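Long-range contacts in substrate binding periplasmic protein (Ralstonia solanacearum, PDB 3LOP), which probably binds leucine, or a similar amino acid, between its two lobes in the periplasm, as a substrate-binding component of a transport system: residues A[50-55]-A[65-70]; A[56-61]-A[82-87]; A[60-65]-A[92-97]; A[147-152]-A[178-183]. All coordinates share one frame; numbering follows the deposited sequence.

Contact 1 of 4, residues A[50-55]-A[65-70]; sequences VARDDE and VRDMAR
Arg-52 lays its guanidinium over the selenomethionine side chain of Met-68, whose CG sits 3.6 Å above the guanidinium plane, displaced toward the rim. The two side chains slide past each other in opposite directions: the arginine reaches out from the strand 47-53 while Met-68 reaches in from the helix 58-71. At the other end of the overlap the Met-68 methyl CE packs 3.6 Å from Arg-52 CB, so the selenomethionine touches both the root and the head of the arginine. Its SE also approaches Val-50, lying 3.8 Å from the carbonyl O and 4.0 Å from CG1. Val-50 CG1 is anti to the backbone N (chi1 -176°), which puts this methyl on the selenium.

Asp-67 comes in at the edge of the guanidinium. Its CB is near the guanidinium plane, by NH1, and its side chain crosses that of Arg-52 at about a right angle. The charged atoms Arg-52 NH1 and Asp-67 OD2 stay 4.4 Å apart, beyond salt-bridge range, and a water spans the gap: it accepts from NH1 at 3.0 Å and donates to OD2 at 2.8 Å. This water lies in the guanidinium plane, at its edge.

Over residues 50-53 and 65-70 the strand and helix axes run nearly antiparallel (157°), 10.0 Å apart at their closest, the usual layering of helix on sheet in an alpha/beta lobe. Farther in, Met-68 touches Ile-9 of the neighbouring strand 6-12. The chemistry is therefore graded, from apolar contacts of the selenomethionine to a water-mediated charge pair, where the attraction is probably softened by solvent.

Contact 2 of 4, residues A[56-61]-A[82-87]; sequences QKIEQT and GTANVE. With LEU (leucine), chain B.
Asn-85 pushes its carboxamide into the first turn of the helix 58-71, where polar atoms gather closely around one end of it: the modelled OD1 lies 2.9 Å from Thr-61 OG1 and 3.1 Å from the carbonyl O of Gln-56. The amide is probably turned over in the model, so the identity of its two ends, and with it the bonding, stays open. Its placement is clear all the same. CG is anti to the carbonyl carbon (chi1 -61°), and the side chain crosses those of Gln-56 and Thr-61 at about a right angle. The Gln-56 and Asn-85 amide planes are 27° apart, and Gln-56 CG packs against the asparagine amide.

Beside this polar cluster lies an apolar touch, Ile-58 CD1 on Ala-84 CB at 3.6 Å, while Ile-58 CG2 faces the Ala-84 carbonyl O at 3.9 Å. The backbones come close here, with the CA atoms of Ile-58 and Asn-85 only 4.7 Å apart.

Lys-57 and Gly-82 are the N-cap residues of the two helices. At the backbone angles of Gly-82 a CB would jam against the preceding carbonyl O; it would also run into the Asn-85 amide. The Gly-82 N comes 2.9 Å from the leucine N, and Thr-83 follows at the ligand's side chain.

Two helix starts are thus joined beside the leucine pocket, one of them opening directly on the bound amino acid. This is the setting of the ligand site in periplasmic binding proteins, where loops and helix N-termini of the lobes line the cleft.

Contact 3 of 4, residues A[60-65]-A[92-97]; sequences QTVRNV and EGVLAE
Val-62 and Val-94 meet through their methyls, CG1 of Val-62 lying 3.6 Å from CG2 of Val-94. One turn further along the helix 58-71, Val-65 CG1 packs 3.7 Å from Val-94 CG1, so Val-94 applies one methyl to each of the two valines. Its CG1 is anti to the backbone N (chi1 -180°) and thereby turned to Val-65, leaving CG2 for Val-62. Leu-95 adds a looser touch, its CD2 4.4 Å from Val-65 CG1.

Glu-92 closes the solvent side. Its extended side chain crosses that of Val-62 at about a right angle and lays the carboxylate on the methyls: Glu-92 OE1 is 3.6 Å from Val-62 CG1, and OE2 the same distance from CG2. These are van der Waals contacts.

Gly-93 separates Glu-92 from Val-94. It ends the helix 83-91 in a Schellman motif, with positive phi (66°), and at the same time stands at the N-cap of the helix 94-98. That break sets two residues on Val-62 from the two sides of the glycine: Glu-92 just after the helix 83-91, Val-94 in the first turn of the next.

Around this shell, Leu-89 of the helix 83-91 touches both Val-65 and Val-94, and Leu-77 of the strand 74-78 touches Val-65 and Leu-95. On the helix 58-71, Gln-60 bridges two neighbours: its OE1 accepts from Arg-63 NH2 at 2.7 Å, and its NE2 donates to Asn-64 OD1 at 2.9 Å. Asn-64 ND2 in turn binds the Asp-53 carbonyl O and Ser-11 OG, tying the helix to the sheet.

Contact 4 of 4, residues A[147-152]-A[178-183]; sequences LYQEDA and YPRNTA
The Tyr-178 ring takes Gln-149 on one face, with CA 3.5 Å above the ring plane and displaced toward the rim, a CH-pi contact; Leu-147 CD1 lies at the edge, 4.0 Å from Tyr-178 CD2. The Gln-149 amide stands almost perpendicular to the ring, at 82°, and its OE1 accepts a 2.7 Å bond from Tyr-178 OH. The phenol oxygen is also bonded to the backbone N of Thr-205.

The Arg-180 guanidinium is held edge-on by Asp-151. Its NE gives Asp-151 OD2 a nearly straight salt-bridge bond of 2.9 Å (173°), in the guanidinium plane but on the anti side of the carboxylate, whose plane is turned 43° away. A water at the same edge links NH2 to OD2, and Gln-149 NE2 binds Asp-151 OD1 at 3.1 Å from above the carboxylate plane. Asp-151 OD1 also caps the N of Leu-153. The carboxylate, gripped from several directions, would thus be stabilised as an anion, and it holds one edge of the arginine, whose NH1 goes to Gln-56 O.

Backbone bonds pair the segments in parallel: Tyr-178 N to Tyr-148 O at 3.2 Å, and Glu-150 N to Tyr-178 O at 2.9 Å. Past the bridge, the type II turn from Pro-179 to Thr-182 carries Arg-180 back over Gln-149.

Strand 144-149, the helix 152-166, with Asp-151 as its N-cap, and strand 174-178 form a beta-alpha-beta unit of adjacent parallel strands. Strand 199-203 flanks 144-149 on its other side, Tyr-178 touches Pro-208 of the helix 206-218, and across the cleft Arg-180 touches Ala-84 of the helix 83-91.

How the contacts relate
Contacts 1, 2 and 3 share the helix 58-71: its far end packs on the strand 47-53, its start meets the helix 83-91, and its middle carries the helix 94-98. Contact 3 lies about 9 Å, centre to centre, from each of the other two; Arg-70 NH2 and Glu-97 OE2 (2.9 Å) join it to contact 1. Contact 4 belongs to the other lobe, its centre about 13 Å from that of contact 2. Arg-180 NH1 to Gln-56 O (3.0 Å) and Asn-181 ND2 to Glu-55 O (3.0 Å) bridge the lobes, consistent with a closed form around leucine. Gly-82 and Thr-83 line the pocket, and the side chain of Gln-149 comes within about 4 Å of the leucine (nearest atoms).

Contact 1 of 4, residues A[50-55]-A[65-70]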
# COMPACT_ATOMS: atom_id res chain seq x y z
N VAL A 50 -14.63 9.62 -7.73
CA VAL A 50 -14.42 9.45 -9.16
C VAL A 50 -13.06 8.79 -9.34
O VAL A 50 -12.06 9.26 -8.81
CB VAL A 50 -14.42 10.81 -9.89
CG1 VAL A 50 -14.31 10.61 -11.39
CG2 VAL A 50 -15.70 11.58 -9.56
N ALA A 51 -13.03 7.68 -10.07
CA ALA A 51 -11.78 6.96 -10.28
C ALA A 51 -11.44 6.87 -11.76
O ALA A 51 -12.32 6.98 -12.62
CB ALA A 51 -11.89 5.55 -9.69
N ARG A 52 -10.16 6.69 -12.06
CA ARG A 52 -9.72 6.57 -13.44
C ARG A 52 -8.52 5.64 -13.52
O ARG A 52 -7.59 5.73 -12.72
CB ARG A 52 -9.38 7.93 -14.05
CG ARG A 52 -9.21 7.88 -15.58
CD ARG A 52 -9.27 9.27 -16.18
NE ARG A 52 -10.58 9.87 -15.94
CZ ARG A 52 -10.86 11.16 -16.14
NH1 ARG A 52 -9.93 11.98 -16.59
NH2 ARG A 52 -12.07 11.62 -15.86
N ASP A 53 -8.58 4.75 -14.49
CA ASP A 53 -7.53 3.76 -14.73
C ASP A 53 -6.29 4.42 -15.31
O ASP A 53 -6.38 5.16 -16.29
CB ASP A 53 -8.10 2.71 -15.70
CG ASP A 53 -7.16 1.54 -15.93
OD1 ASP A 53 -6.11 1.42 -15.27
OD2 ASP A 53 -7.50 0.71 -16.81
N ASP A 54 -5.13 4.18 -14.70
CA ASP A 54 -3.89 4.72 -15.25
C ASP A 54 -2.97 3.60 -15.72
O ASP A 54 -1.89 3.86 -16.25
CB ASP A 54 -3.15 5.65 -14.26
CG ASP A 54 -2.84 4.99 -12.93
OD1 ASP A 54 -2.75 3.75 -12.85
OD2 ASP A 54 -2.64 5.75 -11.96
N GLU A 55 -3.40 2.35 -15.53
CA GLU A 55 -2.62 1.18 -15.95
C GLU A 55 -1.23 1.21 -15.32
O GLU A 55 -0.31 0.53 -15.79
CB GLU A 55 -2.50 1.15 -17.48
CG GLU A 55 -3.84 1.14 -18.22
CD GLU A 55 -3.68 1.25 -19.73
OE1 GLU A 55 -3.04 0.36 -20.33
OE2 GLU A 55 -4.20 2.22 -20.32
N VAL A 65 -4.66 12.71 -12.99
CA VAL A 65 -4.83 13.62 -11.86
C VAL A 65 -5.05 15.06 -12.30
O VAL A 65 -5.94 15.73 -11.78
CB VAL A 65 -3.63 13.54 -10.90
CG1 VAL A 65 -3.78 14.56 -9.78
CG2 VAL A 65 -3.55 12.13 -10.30
N ARG A 66 -4.27 15.53 -13.26
CA ARG A 66 -4.44 16.90 -13.74
C ARG A 66 -5.83 17.08 -14.34
O ARG A 66 -6.53 18.05 -14.04
CB ARG A 66 -3.37 17.24 -14.78
CG ARG A 66 -3.56 18.62 -15.41
CD ARG A 66 -2.35 19.06 -16.21
NE ARG A 66 -1.25 19.48 -15.36
CZ ARG A 66 -0.04 18.92 -15.36
NH1 ARG A 66 0.23 17.91 -16.17
NH2 ARG A 66 0.90 19.39 -14.54
N ASP A 67 -6.24 16.14 -15.19
CA ASP A 67 -7.57 16.22 -15.81
C ASP A 67 -8.69 16.19 -14.78
O ASP A 67 -9.59 17.03 -14.81
CB ASP A 67 -7.78 15.06 -16.80
CG ASP A 67 -6.89 15.14 -18.02
OD1 ASP A 67 -6.49 16.26 -18.41
OD2 ASP A 67 -6.59 14.07 -18.61
N MSE A 68 -8.65 15.23 -13.87
CA MSE A 68 -9.69 15.12 -12.86
C MSE A 68 -9.72 16.30 -11.88
O MSE A 68 -10.78 16.71 -11.42
CB MSE A 68 -9.58 13.78 -12.09
CG MSE A 68 -10.45 12.63 -12.68
SE MSE A 68 -10.38 10.92 -11.78
CE MSE A 68 -8.62 10.85 -12.03
N ALA A 69 -8.55 16.87 -11.58
CA ALA A 69 -8.49 18.00 -10.66
C ALA A 69 -9.19 19.22 -11.24
O ALA A 69 -9.68 20.08 -10.50
CB ALA A 69 -7.04 18.34 -10.35
N ARG A 70 -9.25 19.29 -12.56
CA ARG A 70 -9.87 20.43 -13.23
C ARG A 70 -11.35 20.25 -13.53
O ARG A 70 -12.12 21.21 -13.45
CB ARG A 70 -9.12 20.72 -14.53
CG ARG A 70 -7.66 21.09 -14.31
CD ARG A 70 -6.96 21.39 -15.61
NE ARG A 70 -5.58 21.79 -15.38
CZ ARG A 70 -4.75 22.23 -16.32
NH1 ARG A 70 -5.17 22.32 -17.58
NH2 ARG A 70 -3.52 22.59 -16.01
O HOH W 1 -7.33 11.44 -17.98

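Contact 2 of 4, residues A[56-61]-A[82-87]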
# COMPACT_ATOMS: atom_id res chain seq x y z
N GLN A 56 -1.10 1.97 -14.24
CA GLN A 56 0.16 2.19 -13.53
C GLN A 56 1.21 2.83 -14.43
O GLN A 56 2.41 2.77 -14.15
CB GLN A 56 0.73 0.91 -12.89
CG GLN A 56 1.66 1.28 -11.72
CD GLN A 56 2.52 0.14 -11.22
OE1 GLN A 56 3.10 -0.62 -12.00
NE2 GLN A 56 2.65 0.05 -9.90
N LYS A 57 0.77 3.44 -15.53
CA LYS A 57 1.68 4.12 -16.43
C LYS A 57 1.93 5.49 -15.81
O LYS A 57 1.00 6.25 -15.58
CB LYS A 57 1.06 4.26 -17.82
CG LYS A 57 0.89 2.93 -18.53
CD LYS A 57 0.25 3.10 -19.90
CE LYS A 57 0.14 1.76 -20.61
NZ LYS A 57 -0.43 1.90 -21.97
N ILE A 58 3.19 5.79 -15.54
CA ILE A 58 3.56 7.05 -14.90
C ILE A 58 2.96 8.30 -15.55
O ILE A 58 2.39 9.15 -14.86
CB ILE A 58 5.10 7.19 -14.84
CG1 ILE A 58 5.68 5.98 -14.10
CG2 ILE A 58 5.49 8.47 -14.12
CD1 ILE A 58 7.18 5.87 -14.20
N GLU A 59 3.10 8.42 -16.87
CA GLU A 59 2.56 9.58 -17.57
C GLU A 59 1.04 9.65 -17.50
O GLU A 59 0.47 10.74 -17.48
CB GLU A 59 2.99 9.57 -19.04
CG GLU A 59 4.49 9.76 -19.26
CD GLU A 59 4.83 9.95 -20.73
OE1 GLU A 59 4.34 10.93 -21.33
OE2 GLU A 59 5.59 9.12 -21.28
N GLN A 60 0.39 8.49 -17.46
CA GLN A 60 -1.07 8.47 -17.40
C GLN A 60 -1.57 8.87 -16.01
O GLN A 60 -2.64 9.45 -15.89
CB GLN A 60 -1.61 7.09 -17.77
CG GLN A 60 -3.09 7.09 -18.11
CD GLN A 60 -3.43 8.04 -19.26
OE1 GLN A 60 -2.89 7.91 -20.36
NE2 GLN A 60 -4.32 9.00 -19.00
N THR A 61 -0.80 8.57 -14.97
CA THR A 61 -1.20 8.96 -13.62
C THR A 61 -1.20 10.49 -13.60
O THR A 61 -2.14 11.12 -13.10
CB THR A 61 -0.21 8.45 -12.55
OG1 THR A 61 -0.18 7.01 -12.56
CG2 THR A 61 -0.62 8.93 -11.16
N GLY A 82 2.03 2.98 -6.94
CA GLY A 82 3.31 3.09 -7.60
C GLY A 82 4.22 4.20 -7.10
O GLY A 82 3.87 5.38 -7.19
N THR A 83 5.37 3.82 -6.57
CA THR A 83 6.33 4.80 -6.08
C THR A 83 6.70 5.76 -7.20
O THR A 83 6.73 6.98 -7.00
CB THR A 83 7.62 4.11 -5.56
OG1 THR A 83 7.31 3.38 -4.36
CG2 THR A 83 8.69 5.13 -5.24
N ALA A 84 6.98 5.22 -8.38
CA ALA A 84 7.35 6.07 -9.52
C ALA A 84 6.20 6.98 -9.93
O ALA A 84 6.42 8.13 -10.31
CB ALA A 84 7.77 5.20 -10.71
N ASN A 85 4.97 6.47 -9.84
CA ASN A 85 3.80 7.25 -10.21
C ASN A 85 3.59 8.44 -9.29
O ASN A 85 3.37 9.56 -9.75
CB ASN A 85 2.56 6.35 -10.20
CG ASN A 85 2.67 5.20 -11.19
OD1 ASN A 85 2.01 5.18 -12.23
ND2 ASN A 85 3.52 4.24 -10.87
N VAL A 86 3.68 8.22 -7.98
CA VAL A 86 3.50 9.31 -7.04
C VAL A 86 4.66 10.30 -7.13
O VAL A 86 4.45 11.50 -7.06
CB VAL A 86 3.38 8.80 -5.59
CG1 VAL A 86 3.24 9.98 -4.64
CG2 VAL A 86 2.17 7.88 -5.47
N GLU A 87 5.88 9.79 -7.28
CA GLU A 87 7.03 10.68 -7.38
C GLU A 87 6.91 11.59 -8.60
O GLU A 87 7.40 12.72 -8.58
CB GLU A 87 8.34 9.88 -7.39
CG GLU A 87 8.58 9.15 -6.07
CD GLU A 87 9.95 8.48 -5.99
OE1 GLU A 87 10.55 8.19 -7.04
OE2 GLU A 87 10.41 8.23 -4.85
N LEU B . 2.28 1.18 -4.73
CA LEU B . 2.76 -0.11 -5.32
C LEU B . 1.87 -1.25 -4.85
O LEU B . 1.87 -2.29 -5.53
CB LEU B . 4.19 -0.36 -4.89
CG LEU B . 4.95 0.94 -5.14
CD1 LEU B . 5.91 1.19 -4.07
CD2 LEU B . 5.62 0.89 -6.46
OXT LEU B . 1.21 -1.08 -3.80

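Contact 3 of 4, residues A[60-65]-A[92-97]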
# COMPACT_ATOMS: atom_id res chain seq x y z
N GLN A 60 0.39 8.49 -17.46
CA GLN A 60 -1.07 8.47 -17.40
C GLN A 60 -1.57 8.87 -16.01
O GLN A 60 -2.64 9.45 -15.89
CB GLN A 60 -1.61 7.09 -17.77
CG GLN A 60 -3.09 7.09 -18.11
CD GLN A 60 -3.43 8.04 -19.26
OE1 GLN A 60 -2.89 7.91 -20.36
NE2 GLN A 60 -4.32 9.00 -19.00
N THR A 61 -0.80 8.57 -14.97
CA THR A 61 -1.20 8.96 -13.62
C THR A 61 -1.20 10.49 -13.60
O THR A 61 -2.14 11.12 -13.10
CB THR A 61 -0.21 8.45 -12.55
OG1 THR A 61 -0.18 7.01 -12.56
CG2 THR A 61 -0.62 8.93 -11.16
N VAL A 62 -0.14 11.07 -14.15
CA VAL A 62 -0.01 12.52 -14.21
C VAL A 62 -1.18 13.14 -14.98
O VAL A 62 -1.82 14.07 -14.49
CB VAL A 62 1.31 12.94 -14.89
CG1 VAL A 62 1.31 14.43 -15.20
CG2 VAL A 62 2.49 12.59 -13.99
N ARG A 63 -1.47 12.62 -16.17
CA ARG A 63 -2.57 13.16 -16.96
C ARG A 63 -3.91 12.99 -16.26
O ARG A 63 -4.72 13.92 -16.23
CB ARG A 63 -2.62 12.49 -18.34
CG ARG A 63 -1.49 12.93 -19.28
CD ARG A 63 -1.79 12.58 -20.73
NE ARG A 63 -1.75 11.14 -20.98
CZ ARG A 63 -0.63 10.43 -21.08
NH1 ARG A 63 0.55 11.03 -20.94
NH2 ARG A 63 -0.68 9.13 -21.31
N ASN A 64 -4.14 11.81 -15.69
CA ASN A 64 -5.40 11.55 -14.99
C ASN A 64 -5.65 12.54 -13.86
O ASN A 64 -6.72 13.14 -13.78
CB ASN A 64 -5.40 10.14 -14.39
CG ASN A 64 -5.69 9.07 -15.42
OD1 ASN A 64 -5.91 9.35 -16.60
ND2 ASN A 64 -5.71 7.82 -14.97
N VAL A 65 -4.66 12.71 -12.99
CA VAL A 65 -4.83 13.62 -11.86
C VAL A 65 -5.05 15.06 -12.30
O VAL A 65 -5.94 15.73 -11.78
CB VAL A 65 -3.63 13.54 -10.90
CG1 VAL A 65 -3.78 14.56 -9.78
CG2 VAL A 65 -3.55 12.13 -10.30
N GLU A 92 6.65 16.60 -11.08
CA GLU A 92 6.06 17.41 -12.14
C GLU A 92 5.13 18.51 -11.63
O GLU A 92 4.56 19.26 -12.42
CB GLU A 92 5.34 16.50 -13.14
CG GLU A 92 6.31 15.58 -13.86
CD GLU A 92 5.63 14.64 -14.84
OE1 GLU A 92 4.82 15.13 -15.66
OE2 GLU A 92 5.92 13.43 -14.80
N GLY A 93 4.99 18.61 -10.31
CA GLY A 93 4.17 19.64 -9.71
C GLY A 93 2.67 19.57 -9.97
O GLY A 93 1.99 20.59 -9.90
N VAL A 94 2.15 18.38 -10.23
CA VAL A 94 0.73 18.22 -10.49
C VAL A 94 -0.11 18.54 -9.26
O VAL A 94 -1.13 19.23 -9.35
CB VAL A 94 0.41 16.78 -10.95
CG1 VAL A 94 -1.08 16.64 -11.22
CG2 VAL A 94 1.21 16.44 -12.20
N LEU A 95 0.31 18.04 -8.11
CA LEU A 95 -0.43 18.29 -6.88
C LEU A 95 -0.34 19.76 -6.49
O LEU A 95 -1.33 20.35 -6.05
CB LEU A 95 0.10 17.42 -5.74
CG LEU A 95 0.07 15.90 -5.97
CD1 LEU A 95 0.68 15.21 -4.76
CD2 LEU A 95 -1.37 15.44 -6.18
N ALA A 96 0.84 20.35 -6.64
CA ALA A 96 1.04 21.75 -6.30
C ALA A 96 0.17 22.66 -7.15
O ALA A 96 -0.39 23.64 -6.67
CB ALA A 96 2.51 22.13 -6.48
N GLU A 97 0.07 22.32 -8.43
CA GLU A 97 -0.72 23.11 -9.37
C GLU A 97 -2.21 23.09 -9.01
O GLU A 97 -2.90 24.11 -9.12
CB GLU A 97 -0.51 22.56 -10.77
CG GLU A 97 -1.35 23.20 -11.86
CD GLU A 97 -1.05 22.60 -13.20
OE1 GLU A 97 0.06 22.84 -13.72
OE2 GLU A 97 -1.90 21.86 -13.73

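Contact 4 of 4, residues A[147-152]-A[178-183]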
# COMPACT_ATOMS: atom_id res chain seq x y z
N LEU A 147 14.77 -9.60 -4.64
CA LEU A 147 14.11 -9.49 -5.94
C LEU A 147 13.65 -8.04 -5.94
O LEU A 147 12.97 -7.62 -5.00
CB LEU A 147 12.88 -10.40 -6.02
CG LEU A 147 12.00 -10.12 -7.25
CD1 LEU A 147 12.71 -10.60 -8.50
CD2 LEU A 147 10.65 -10.81 -7.10
N TYR A 148 14.01 -7.27 -6.95
CA TYR A 148 13.59 -5.87 -6.98
C TYR A 148 13.07 -5.40 -8.33
O TYR A 148 13.54 -5.83 -9.38
CB TYR A 148 14.75 -4.96 -6.55
CG TYR A 148 15.92 -4.91 -7.50
CD1 TYR A 148 16.88 -5.92 -7.51
CD2 TYR A 148 16.07 -3.85 -8.39
CE1 TYR A 148 17.97 -5.87 -8.38
CE2 TYR A 148 17.16 -3.79 -9.27
CZ TYR A 148 18.10 -4.80 -9.25
OH TYR A 148 19.18 -4.75 -10.11
N GLN A 149 12.09 -4.51 -8.28
CA GLN A 149 11.51 -3.96 -9.49
C GLN A 149 12.51 -2.96 -10.07
O GLN A 149 13.13 -2.19 -9.34
CB GLN A 149 10.18 -3.27 -9.17
CG GLN A 149 9.44 -2.73 -10.39
CD GLN A 149 7.98 -2.43 -10.08
OE1 GLN A 149 7.15 -3.33 -10.06
NE2 GLN A 149 7.68 -1.17 -9.81
N GLU A 150 12.66 -2.97 -11.39
CA GLU A 150 13.62 -2.09 -12.05
C GLU A 150 13.13 -0.66 -12.20
O GLU A 150 12.92 -0.16 -13.31
CB GLU A 150 13.99 -2.68 -13.42
CG GLU A 150 15.21 -2.03 -14.05
CD GLU A 150 15.79 -2.88 -15.16
OE1 GLU A 150 15.04 -3.24 -16.09
OE2 GLU A 150 17.01 -3.18 -15.10
N ASP A 151 12.94 0.00 -11.06
CA ASP A 151 12.50 1.39 -11.00
C ASP A 151 12.60 1.89 -9.56
O ASP A 151 13.28 1.26 -8.74
CB ASP A 151 11.06 1.52 -11.54
CG ASP A 151 10.00 1.14 -10.52
OD1 ASP A 151 10.31 0.40 -9.56
OD2 ASP A 151 8.84 1.58 -10.70
N ALA A 152 11.94 3.00 -9.25
CA ALA A 152 11.99 3.57 -7.91
C ALA A 152 11.66 2.60 -6.77
O ALA A 152 12.27 2.66 -5.71
CB ALA A 152 11.09 4.79 -7.83
N TYR A 178 13.33 -7.23 -12.26
CA TYR A 178 12.28 -7.55 -13.23
C TYR A 178 11.70 -6.20 -13.64
O TYR A 178 11.74 -5.24 -12.87
CB TYR A 178 11.21 -8.45 -12.60
CG TYR A 178 10.30 -7.74 -11.63
CD1 TYR A 178 9.18 -7.03 -12.08
CD2 TYR A 178 10.57 -7.74 -10.26
CE1 TYR A 178 8.37 -6.33 -11.19
CE2 TYR A 178 9.76 -7.05 -9.37
CZ TYR A 178 8.67 -6.34 -9.84
OH TYR A 178 7.88 -5.64 -8.97
N PRO A 179 11.17 -6.09 -14.87
CA PRO A 179 10.60 -4.84 -15.39
C PRO A 179 9.28 -4.41 -14.74
O PRO A 179 8.40 -5.24 -14.52
CB PRO A 179 10.41 -5.13 -16.88
CG PRO A 179 11.37 -6.27 -17.15
CD PRO A 179 11.23 -7.11 -15.92
N ARG A 180 9.15 -3.12 -14.45
CA ARG A 180 7.92 -2.61 -13.84
C ARG A 180 6.75 -2.83 -14.79
O ARG A 180 6.91 -2.86 -16.01
CB ARG A 180 8.05 -1.12 -13.51
CG ARG A 180 7.74 -0.17 -14.67
CD ARG A 180 8.03 1.28 -14.31
NE ARG A 180 7.30 1.72 -13.12
CZ ARG A 180 6.02 2.10 -13.11
NH1 ARG A 180 5.31 2.11 -14.23
NH2 ARG A 180 5.46 2.47 -11.97
N ASN A 181 5.56 -2.98 -14.20
CA ASN A 181 4.33 -3.19 -14.95
C ASN A 181 4.30 -4.51 -15.70
O ASN A 181 3.56 -4.67 -16.68
CB ASN A 181 4.09 -2.03 -15.92
CG ASN A 181 2.78 -1.31 -15.64
OD1 ASN A 181 2.07 -1.63 -14.69
ND2 ASN A 181 2.45 -0.34 -16.48
N THR A 182 5.12 -5.46 -15.25
CA THR A 182 5.16 -6.79 -15.86
C THR A 182 5.35 -7.80 -14.74
O THR A 182 5.54 -7.43 -13.58
CB THR A 182 6.34 -6.97 -16.83
OG1 THR A 182 7.55 -7.17 -16.08
CG2 THR A 182 6.51 -5.75 -17.72
N ALA A 183 5.30 -9.07 -15.11
CA ALA A 183 5.52 -10.16 -14.17
C ALA A 183 6.60 -11.05 -14.79
O ALA A 183 6.63 -12.25 -14.55
CB ALA A 183 4.23 -10.94 -13.96
O HOH W 2 4.83 -2.94 -11.54
O HOH W 3 11.18 -1.20 -15.26
O HOH W 4 6.79 2.38 -9.27